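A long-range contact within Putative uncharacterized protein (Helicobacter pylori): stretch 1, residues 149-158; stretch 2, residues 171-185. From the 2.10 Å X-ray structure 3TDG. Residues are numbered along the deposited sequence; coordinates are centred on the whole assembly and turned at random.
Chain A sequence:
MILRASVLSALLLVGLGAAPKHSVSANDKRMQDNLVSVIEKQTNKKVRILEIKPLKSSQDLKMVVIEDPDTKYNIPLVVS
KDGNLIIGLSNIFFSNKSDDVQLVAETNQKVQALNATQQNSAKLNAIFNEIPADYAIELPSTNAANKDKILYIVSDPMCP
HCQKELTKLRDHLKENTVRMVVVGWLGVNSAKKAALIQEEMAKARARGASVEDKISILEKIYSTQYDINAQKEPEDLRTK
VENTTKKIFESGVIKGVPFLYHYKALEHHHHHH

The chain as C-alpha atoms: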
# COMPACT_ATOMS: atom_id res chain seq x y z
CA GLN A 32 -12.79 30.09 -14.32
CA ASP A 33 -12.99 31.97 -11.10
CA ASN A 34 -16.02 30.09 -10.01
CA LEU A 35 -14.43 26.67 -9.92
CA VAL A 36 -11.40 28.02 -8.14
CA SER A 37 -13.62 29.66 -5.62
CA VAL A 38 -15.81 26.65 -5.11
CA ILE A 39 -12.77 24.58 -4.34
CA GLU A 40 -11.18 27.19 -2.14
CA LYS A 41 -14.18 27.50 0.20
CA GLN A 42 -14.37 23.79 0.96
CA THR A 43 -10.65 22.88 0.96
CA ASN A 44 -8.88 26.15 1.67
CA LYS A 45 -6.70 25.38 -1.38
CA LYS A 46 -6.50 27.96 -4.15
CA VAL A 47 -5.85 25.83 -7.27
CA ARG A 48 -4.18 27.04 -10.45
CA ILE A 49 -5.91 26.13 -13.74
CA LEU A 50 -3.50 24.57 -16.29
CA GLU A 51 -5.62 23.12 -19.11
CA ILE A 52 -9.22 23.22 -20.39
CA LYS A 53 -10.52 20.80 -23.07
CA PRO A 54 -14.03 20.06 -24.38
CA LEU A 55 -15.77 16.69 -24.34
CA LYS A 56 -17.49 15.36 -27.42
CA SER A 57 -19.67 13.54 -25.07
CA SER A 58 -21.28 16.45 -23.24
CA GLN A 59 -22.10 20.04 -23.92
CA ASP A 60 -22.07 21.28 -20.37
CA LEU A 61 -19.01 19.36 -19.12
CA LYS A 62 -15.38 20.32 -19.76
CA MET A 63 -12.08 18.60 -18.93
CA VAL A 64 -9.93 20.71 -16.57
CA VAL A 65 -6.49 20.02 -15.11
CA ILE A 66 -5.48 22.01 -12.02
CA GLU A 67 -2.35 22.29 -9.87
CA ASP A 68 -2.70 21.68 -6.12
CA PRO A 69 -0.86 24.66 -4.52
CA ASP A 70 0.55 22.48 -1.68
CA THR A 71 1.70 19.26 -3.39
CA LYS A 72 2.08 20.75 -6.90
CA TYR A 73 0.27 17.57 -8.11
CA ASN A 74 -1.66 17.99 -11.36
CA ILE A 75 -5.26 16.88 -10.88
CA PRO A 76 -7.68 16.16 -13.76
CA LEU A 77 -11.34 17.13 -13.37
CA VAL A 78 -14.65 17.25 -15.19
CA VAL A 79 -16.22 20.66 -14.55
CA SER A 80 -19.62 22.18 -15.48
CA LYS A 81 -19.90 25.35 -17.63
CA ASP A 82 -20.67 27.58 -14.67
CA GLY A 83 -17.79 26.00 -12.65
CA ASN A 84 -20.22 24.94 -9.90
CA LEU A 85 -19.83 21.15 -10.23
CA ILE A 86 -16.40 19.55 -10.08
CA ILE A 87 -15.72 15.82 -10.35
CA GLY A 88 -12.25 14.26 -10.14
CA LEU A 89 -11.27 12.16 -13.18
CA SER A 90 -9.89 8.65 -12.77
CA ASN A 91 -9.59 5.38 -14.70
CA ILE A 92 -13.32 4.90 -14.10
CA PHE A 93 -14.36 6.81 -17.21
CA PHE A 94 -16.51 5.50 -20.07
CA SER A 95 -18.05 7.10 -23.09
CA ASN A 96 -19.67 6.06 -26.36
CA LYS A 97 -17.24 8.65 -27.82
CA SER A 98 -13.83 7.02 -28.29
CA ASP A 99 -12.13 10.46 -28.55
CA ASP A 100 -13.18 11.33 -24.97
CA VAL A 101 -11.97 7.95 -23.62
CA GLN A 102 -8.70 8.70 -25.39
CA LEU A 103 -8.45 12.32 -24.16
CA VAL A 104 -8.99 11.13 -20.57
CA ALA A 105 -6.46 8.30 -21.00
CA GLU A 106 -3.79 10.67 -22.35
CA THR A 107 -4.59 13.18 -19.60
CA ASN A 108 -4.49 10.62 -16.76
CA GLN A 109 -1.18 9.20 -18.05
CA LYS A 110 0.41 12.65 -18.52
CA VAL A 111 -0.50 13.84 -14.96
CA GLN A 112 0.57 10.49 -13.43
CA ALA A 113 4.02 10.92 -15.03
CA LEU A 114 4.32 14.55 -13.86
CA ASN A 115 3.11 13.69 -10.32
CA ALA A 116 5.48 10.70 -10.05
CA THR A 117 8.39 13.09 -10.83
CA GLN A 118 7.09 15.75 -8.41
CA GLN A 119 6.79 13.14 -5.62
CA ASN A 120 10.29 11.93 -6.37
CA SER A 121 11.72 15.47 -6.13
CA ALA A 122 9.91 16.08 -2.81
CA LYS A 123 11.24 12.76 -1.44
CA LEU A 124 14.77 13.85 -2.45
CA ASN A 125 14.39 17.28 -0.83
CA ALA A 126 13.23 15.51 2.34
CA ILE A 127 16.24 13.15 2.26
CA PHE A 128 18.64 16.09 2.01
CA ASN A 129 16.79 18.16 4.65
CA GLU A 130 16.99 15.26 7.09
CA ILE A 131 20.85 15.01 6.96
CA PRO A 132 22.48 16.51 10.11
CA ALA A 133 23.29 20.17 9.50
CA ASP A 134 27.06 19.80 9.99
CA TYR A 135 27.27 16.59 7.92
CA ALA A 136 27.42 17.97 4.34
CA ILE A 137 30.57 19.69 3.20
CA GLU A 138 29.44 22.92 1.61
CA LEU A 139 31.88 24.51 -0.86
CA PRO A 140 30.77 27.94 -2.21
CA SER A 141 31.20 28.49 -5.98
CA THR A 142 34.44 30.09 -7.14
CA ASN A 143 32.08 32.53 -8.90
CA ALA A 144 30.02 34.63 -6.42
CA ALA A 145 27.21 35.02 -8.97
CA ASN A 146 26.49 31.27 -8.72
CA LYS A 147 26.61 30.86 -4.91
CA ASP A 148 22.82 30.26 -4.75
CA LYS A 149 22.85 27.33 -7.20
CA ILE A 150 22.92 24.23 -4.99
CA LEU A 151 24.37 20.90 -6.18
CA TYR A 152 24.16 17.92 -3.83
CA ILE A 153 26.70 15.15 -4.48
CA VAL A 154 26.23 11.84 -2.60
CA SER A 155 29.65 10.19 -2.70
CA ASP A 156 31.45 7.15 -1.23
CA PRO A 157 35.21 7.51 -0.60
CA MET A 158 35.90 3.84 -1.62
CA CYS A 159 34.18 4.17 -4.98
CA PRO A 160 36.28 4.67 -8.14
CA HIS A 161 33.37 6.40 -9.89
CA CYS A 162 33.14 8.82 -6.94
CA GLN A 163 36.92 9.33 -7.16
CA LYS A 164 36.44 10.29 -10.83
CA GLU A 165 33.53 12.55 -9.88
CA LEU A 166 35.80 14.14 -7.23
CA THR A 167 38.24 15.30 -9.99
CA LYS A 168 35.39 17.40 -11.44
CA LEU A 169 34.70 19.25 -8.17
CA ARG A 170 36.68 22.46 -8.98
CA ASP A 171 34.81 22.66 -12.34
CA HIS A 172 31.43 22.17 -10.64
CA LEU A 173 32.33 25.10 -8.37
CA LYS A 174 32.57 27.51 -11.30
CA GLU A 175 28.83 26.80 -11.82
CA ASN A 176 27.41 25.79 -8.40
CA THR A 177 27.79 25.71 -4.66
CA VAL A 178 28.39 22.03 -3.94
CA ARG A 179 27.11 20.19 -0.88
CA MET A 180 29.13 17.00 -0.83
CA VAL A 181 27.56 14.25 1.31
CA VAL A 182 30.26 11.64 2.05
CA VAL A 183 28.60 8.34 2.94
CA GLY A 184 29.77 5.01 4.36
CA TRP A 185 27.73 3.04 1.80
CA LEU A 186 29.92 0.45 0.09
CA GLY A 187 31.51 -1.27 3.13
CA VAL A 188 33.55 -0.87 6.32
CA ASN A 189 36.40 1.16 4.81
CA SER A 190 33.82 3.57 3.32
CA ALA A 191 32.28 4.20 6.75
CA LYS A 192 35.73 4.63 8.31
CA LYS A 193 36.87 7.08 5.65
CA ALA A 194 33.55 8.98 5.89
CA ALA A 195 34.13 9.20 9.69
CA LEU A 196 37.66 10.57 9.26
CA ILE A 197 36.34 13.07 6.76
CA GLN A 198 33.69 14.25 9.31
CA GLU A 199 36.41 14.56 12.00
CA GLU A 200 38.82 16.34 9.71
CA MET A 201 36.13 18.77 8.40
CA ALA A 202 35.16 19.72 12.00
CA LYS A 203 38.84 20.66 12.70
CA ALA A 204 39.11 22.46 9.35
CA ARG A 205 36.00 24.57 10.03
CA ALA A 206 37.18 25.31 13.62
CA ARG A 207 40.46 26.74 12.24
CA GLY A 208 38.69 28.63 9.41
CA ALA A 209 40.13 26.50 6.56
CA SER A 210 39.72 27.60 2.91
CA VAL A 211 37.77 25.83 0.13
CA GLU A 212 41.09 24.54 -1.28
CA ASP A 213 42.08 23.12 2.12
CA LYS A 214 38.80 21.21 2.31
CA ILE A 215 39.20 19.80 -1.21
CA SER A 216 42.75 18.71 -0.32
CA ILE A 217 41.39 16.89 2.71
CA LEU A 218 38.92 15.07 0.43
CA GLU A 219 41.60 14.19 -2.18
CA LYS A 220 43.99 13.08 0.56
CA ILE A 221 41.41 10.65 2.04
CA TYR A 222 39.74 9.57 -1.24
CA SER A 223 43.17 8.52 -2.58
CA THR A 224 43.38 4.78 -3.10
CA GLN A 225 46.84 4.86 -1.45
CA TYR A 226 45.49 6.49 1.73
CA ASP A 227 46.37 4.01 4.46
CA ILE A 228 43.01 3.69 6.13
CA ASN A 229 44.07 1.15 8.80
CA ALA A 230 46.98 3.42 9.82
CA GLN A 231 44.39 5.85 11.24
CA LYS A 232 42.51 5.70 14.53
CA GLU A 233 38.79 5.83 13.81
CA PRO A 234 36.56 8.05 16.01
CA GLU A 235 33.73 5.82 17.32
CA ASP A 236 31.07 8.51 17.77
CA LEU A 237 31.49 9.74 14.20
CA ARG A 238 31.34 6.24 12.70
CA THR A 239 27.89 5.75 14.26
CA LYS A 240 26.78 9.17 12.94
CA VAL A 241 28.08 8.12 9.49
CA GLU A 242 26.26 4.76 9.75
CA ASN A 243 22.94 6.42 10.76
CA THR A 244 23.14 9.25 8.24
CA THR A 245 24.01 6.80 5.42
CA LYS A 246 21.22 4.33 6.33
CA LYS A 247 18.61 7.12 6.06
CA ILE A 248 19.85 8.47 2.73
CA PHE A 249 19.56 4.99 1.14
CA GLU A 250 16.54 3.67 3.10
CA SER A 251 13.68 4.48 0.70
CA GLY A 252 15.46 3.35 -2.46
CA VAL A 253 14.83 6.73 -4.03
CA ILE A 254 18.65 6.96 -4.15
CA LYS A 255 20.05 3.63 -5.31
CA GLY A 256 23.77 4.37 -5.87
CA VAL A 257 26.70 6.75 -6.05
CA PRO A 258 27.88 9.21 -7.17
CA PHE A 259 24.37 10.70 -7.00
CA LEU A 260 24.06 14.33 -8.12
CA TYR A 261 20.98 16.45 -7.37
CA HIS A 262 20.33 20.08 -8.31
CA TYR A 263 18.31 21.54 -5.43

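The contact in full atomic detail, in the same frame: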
# COMPACT_ATOMS: atom_id res chain seq x y z
N LYS A 149 23.19 28.53 -6.42
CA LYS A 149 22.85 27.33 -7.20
C LYS A 149 23.41 26.09 -6.50
O LYS A 149 24.62 25.86 -6.49
CB LYS A 149 23.35 27.47 -8.65
CG LYS A 149 22.72 28.66 -9.42
CD LYS A 149 23.24 28.73 -10.86
CE LYS A 149 23.37 30.18 -11.34
NZ LYS A 149 24.15 30.30 -12.63
N ILE A 150 22.52 25.31 -5.89
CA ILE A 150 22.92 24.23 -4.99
C ILE A 150 22.98 22.87 -5.69
O ILE A 150 21.97 22.38 -6.20
CB ILE A 150 22.00 24.14 -3.74
CG1 ILE A 150 22.00 25.46 -2.96
CG2 ILE A 150 22.40 22.97 -2.83
CD1 ILE A 150 23.27 25.75 -2.17
N LEU A 151 24.17 22.26 -5.68
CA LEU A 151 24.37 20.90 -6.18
C LEU A 151 24.75 19.93 -5.06
O LEU A 151 25.82 20.04 -4.49
CB LEU A 151 25.44 20.88 -7.27
CG LEU A 151 25.91 19.55 -7.87
CD1 LEU A 151 24.75 18.77 -8.49
CD2 LEU A 151 26.97 19.84 -8.91
N TYR A 152 23.86 18.99 -4.76
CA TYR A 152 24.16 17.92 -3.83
C TYR A 152 24.88 16.78 -4.56
O TYR A 152 24.46 16.36 -5.63
CB TYR A 152 22.88 17.38 -3.22
CG TYR A 152 22.41 18.14 -2.01
CD1 TYR A 152 22.97 17.87 -0.75
CD2 TYR A 152 21.42 19.12 -2.11
CE1 TYR A 152 22.53 18.55 0.38
CE2 TYR A 152 20.98 19.81 -0.98
CZ TYR A 152 21.54 19.53 0.26
OH TYR A 152 21.12 20.21 1.39
N ILE A 153 25.97 16.30 -3.97
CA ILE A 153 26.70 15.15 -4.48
C ILE A 153 26.83 14.07 -3.39
O ILE A 153 27.57 14.25 -2.43
CB ILE A 153 28.09 15.56 -4.99
CG1 ILE A 153 27.96 16.68 -6.04
CG2 ILE A 153 28.86 14.32 -5.57
CD1 ILE A 153 29.25 17.13 -6.63
N VAL A 154 26.11 12.96 -3.54
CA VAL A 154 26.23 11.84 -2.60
C VAL A 154 27.37 10.96 -3.13
O VAL A 154 27.36 10.57 -4.30
CB VAL A 154 24.93 11.07 -2.44
CG1 VAL A 154 25.09 9.92 -1.41
CG2 VAL A 154 23.79 12.02 -2.01
N SER A 155 28.36 10.71 -2.27
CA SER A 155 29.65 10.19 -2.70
C SER A 155 30.26 9.26 -1.63
O SER A 155 30.21 9.57 -0.43
CB SER A 155 30.60 11.35 -2.98
OG SER A 155 31.87 10.89 -3.44
N ASP A 156 30.81 8.14 -2.09
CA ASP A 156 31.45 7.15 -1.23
C ASP A 156 32.96 7.24 -1.49
O ASP A 156 33.39 7.23 -2.64
CB ASP A 156 30.91 5.76 -1.54
CG ASP A 156 31.37 4.69 -0.55
OD1 ASP A 156 30.51 4.19 0.21
OD2 ASP A 156 32.59 4.34 -0.52
N PRO A 157 33.77 7.35 -0.42
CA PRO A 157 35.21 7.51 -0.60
C PRO A 157 35.98 6.23 -1.04
O PRO A 157 37.18 6.33 -1.31
CB PRO A 157 35.69 8.01 0.78
CG PRO A 157 34.64 7.61 1.75
CD PRO A 157 33.39 7.21 1.00
N MET A 158 35.31 5.08 -1.10
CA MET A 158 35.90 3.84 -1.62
C MET A 158 35.38 3.48 -3.01
O MET A 158 35.46 2.34 -3.45
CB MET A 158 35.68 2.65 -0.65
CG MET A 158 36.44 2.73 0.70
SD MET A 158 38.23 3.04 0.64
CE MET A 158 38.85 1.39 0.25
N ASP A 171 35.61 22.21 -11.18
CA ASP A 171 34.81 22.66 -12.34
C ASP A 171 33.36 22.89 -11.97
O ASP A 171 32.77 23.88 -12.42
CB ASP A 171 34.89 21.69 -13.52
CG ASP A 171 36.23 21.71 -14.21
OD1 ASP A 171 37.10 22.54 -13.85
OD2 ASP A 171 36.43 20.89 -15.11
N HIS A 172 32.79 21.99 -11.16
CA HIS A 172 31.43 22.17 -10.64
C HIS A 172 31.28 23.48 -9.87
O HIS A 172 30.19 24.06 -9.84
CB HIS A 172 31.04 21.02 -9.70
CG HIS A 172 30.67 19.75 -10.39
ND1 HIS A 172 29.53 19.60 -11.14
CD2 HIS A 172 31.28 18.54 -10.39
CE1 HIS A 172 29.45 18.37 -11.60
NE2 HIS A 172 30.51 17.70 -11.16
N LEU A 173 32.36 23.91 -9.23
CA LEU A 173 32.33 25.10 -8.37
C LEU A 173 32.14 26.37 -9.19
O LEU A 173 31.37 27.24 -8.80
CB LEU A 173 33.56 25.18 -7.46
CG LEU A 173 33.51 24.13 -6.33
CD1 LEU A 173 34.81 24.06 -5.50
CD2 LEU A 173 32.29 24.31 -5.43
N LYS A 174 32.81 26.44 -10.33
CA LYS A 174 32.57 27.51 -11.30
C LYS A 174 31.08 27.75 -11.54
O LYS A 174 30.67 28.89 -11.70
CB LYS A 174 33.32 27.24 -12.62
CG LYS A 174 34.82 27.45 -12.49
CD LYS A 174 35.62 26.65 -13.51
CE LYS A 174 37.10 26.99 -13.38
NZ LYS A 174 37.96 26.18 -14.29
N GLU A 175 30.27 26.69 -11.51
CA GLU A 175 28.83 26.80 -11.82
C GLU A 175 27.86 26.66 -10.65
O GLU A 175 26.70 27.10 -10.75
CB GLU A 175 28.44 25.78 -12.90
CG GLU A 175 29.41 25.67 -14.07
CD GLU A 175 29.42 26.88 -15.01
OE1 GLU A 175 30.32 26.92 -15.87
OE2 GLU A 175 28.54 27.78 -14.89
N ASN A 176 28.29 26.03 -9.55
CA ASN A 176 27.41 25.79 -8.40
C ASN A 176 28.11 25.90 -7.05
O ASN A 176 29.32 25.85 -6.96
CB ASN A 176 26.80 24.38 -8.44
CG ASN A 176 25.86 24.17 -9.59
OD1 ASN A 176 24.64 24.26 -9.44
ND2 ASN A 176 26.42 23.84 -10.75
N THR A 177 27.31 26.04 -5.99
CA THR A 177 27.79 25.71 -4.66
C THR A 177 27.47 24.23 -4.47
O THR A 177 26.34 23.81 -4.66
CB THR A 177 27.14 26.58 -3.56
OG1 THR A 177 27.81 27.85 -3.55
CG2 THR A 177 27.29 25.94 -2.17
N VAL A 178 28.50 23.47 -4.13
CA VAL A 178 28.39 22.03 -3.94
C VAL A 178 28.25 21.66 -2.47
O VAL A 178 29.03 22.12 -1.63
CB VAL A 178 29.61 21.30 -4.56
CG1 VAL A 178 29.69 19.83 -4.10
CG2 VAL A 178 29.56 21.42 -6.08
N ARG A 179 27.23 20.86 -2.17
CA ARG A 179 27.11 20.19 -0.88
C ARG A 179 27.44 18.71 -1.03
O ARG A 179 26.59 17.89 -1.42
CB ARG A 179 25.73 20.37 -0.27
CG ARG A 179 25.39 21.84 0.02
CD ARG A 179 24.05 21.99 0.67
NE ARG A 179 23.79 23.41 0.91
CZ ARG A 179 22.59 23.94 1.11
NH1 ARG A 179 21.51 23.17 1.11
NH2 ARG A 179 22.48 25.24 1.32
N MET A 180 28.69 18.37 -0.73
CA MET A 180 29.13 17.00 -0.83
C MET A 180 28.76 16.19 0.43
O MET A 180 29.13 16.55 1.54
CB MET A 180 30.64 16.98 -1.08
CG MET A 180 31.14 15.63 -1.56
SD MET A 180 32.70 15.83 -2.41
CE MET A 180 33.31 14.15 -2.33
N VAL A 181 28.01 15.11 0.23
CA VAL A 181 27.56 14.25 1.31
C VAL A 181 28.34 12.94 1.22
O VAL A 181 28.08 12.12 0.33
CB VAL A 181 26.04 13.99 1.21
CG1 VAL A 181 25.55 13.05 2.31
CG2 VAL A 181 25.26 15.32 1.24
N VAL A 182 29.32 12.77 2.11
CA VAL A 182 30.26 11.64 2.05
C VAL A 182 29.73 10.50 2.91
O VAL A 182 29.67 10.61 4.14
CB VAL A 182 31.71 12.04 2.43
CG1 VAL A 182 32.69 10.86 2.24
CG2 VAL A 182 32.17 13.20 1.58
N VAL A 183 29.30 9.43 2.26
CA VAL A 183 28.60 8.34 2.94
C VAL A 183 29.51 7.13 3.16
O VAL A 183 30.53 6.97 2.48
CB VAL A 183 27.35 7.90 2.16
CG1 VAL A 183 26.31 9.05 2.12
CG2 VAL A 183 27.73 7.45 0.72
N GLY A 184 29.10 6.28 4.10
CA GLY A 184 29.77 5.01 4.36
C GLY A 184 28.95 3.87 3.78
O GLY A 184 28.52 3.01 4.52
N TRP A 185 28.75 3.87 2.46
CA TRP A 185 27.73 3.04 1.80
C TRP A 185 28.23 1.68 1.30
O TRP A 185 27.51 0.67 1.39
CB TRP A 185 27.09 3.89 0.68
CG TRP A 185 26.25 3.24 -0.47
CD1 TRP A 185 26.49 3.35 -1.82
CD2 TRP A 185 25.01 2.52 -0.36
NE1 TRP A 185 25.52 2.70 -2.55
CE2 TRP A 185 24.60 2.18 -1.68
CE3 TRP A 185 24.24 2.09 0.72
CZ2 TRP A 185 23.43 1.45 -1.93
CZ3 TRP A 185 23.09 1.36 0.46
CH2 TRP A 185 22.70 1.05 -0.85

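Strands 150-155 and 177-182 lie side by side and parallel, their axes 22° apart, and a ladder of seven backbone hydrogen bonds joins the two stretches. Only alternate residues take part, as parallel pairing requires: Thr177 N donates to Lys149 O (2.7 Å), Leu151 N to Thr177 O (2.9 Å), Arg179 N to Leu151 O (2.8 Å), Ile153 N to Arg179 O (3.1 Å), Val181 N to Ile153 O (2.8 Å), Ser155 N to Val181 O (3.0 Å) and Val183 N to Ser155 O (2.8 Å). Thr177, Arg179 and Val181 thus each bond through both N and O, straddling two residues of the first stretch. CA-H...O contacts fill in between the rungs, the shortest from Val182 CA to Ser155 O (3.2 Å).

Beyond the ladder, Asp156 (chi1 t) extends its carboxylate past the strand end, where OD1 accepts from Trp185 N at 2.9 Å. Its other oxygen, OD2, accepts from Met158 N (2.9 Å), so one carboxylate bonds to the loops that follow both strands.

Side chains alternate between the two faces of the sheet. On the face of Ile150, Tyr152 and Val154, Arg179 is extended (chi2 and chi3 t) and rises mainly out from the sheet: its NH1 donates to Tyr152 OH (3.0 Å), which sits at the guanidinium edge, while Ile150 CD1 lies over a guanidinium face, 3.6 Å from Arg179 NH2. Nearer the backbone, Arg179 CB rests over the Tyr152 ring, 4.1 Å from its centroid, and Val181 CG2 meets the ring edge at Tyr152 CD1 (4.0 Å). Val154 CG1 continues the packing to Val183 CG1 (3.8 Å).

On the face of Leu151, Ile153 and Ser155, Ile153 CD1 packs on Val178 CG1 (3.7 Å) and lies over the His172 ring. Leu151 CD2 approaches His172 ND1 to 3.4 Å, so the helix end carrying His172 lies on this face. Pro157 CG against Val182 CG1 (3.8 Å) extends the packing past the strand.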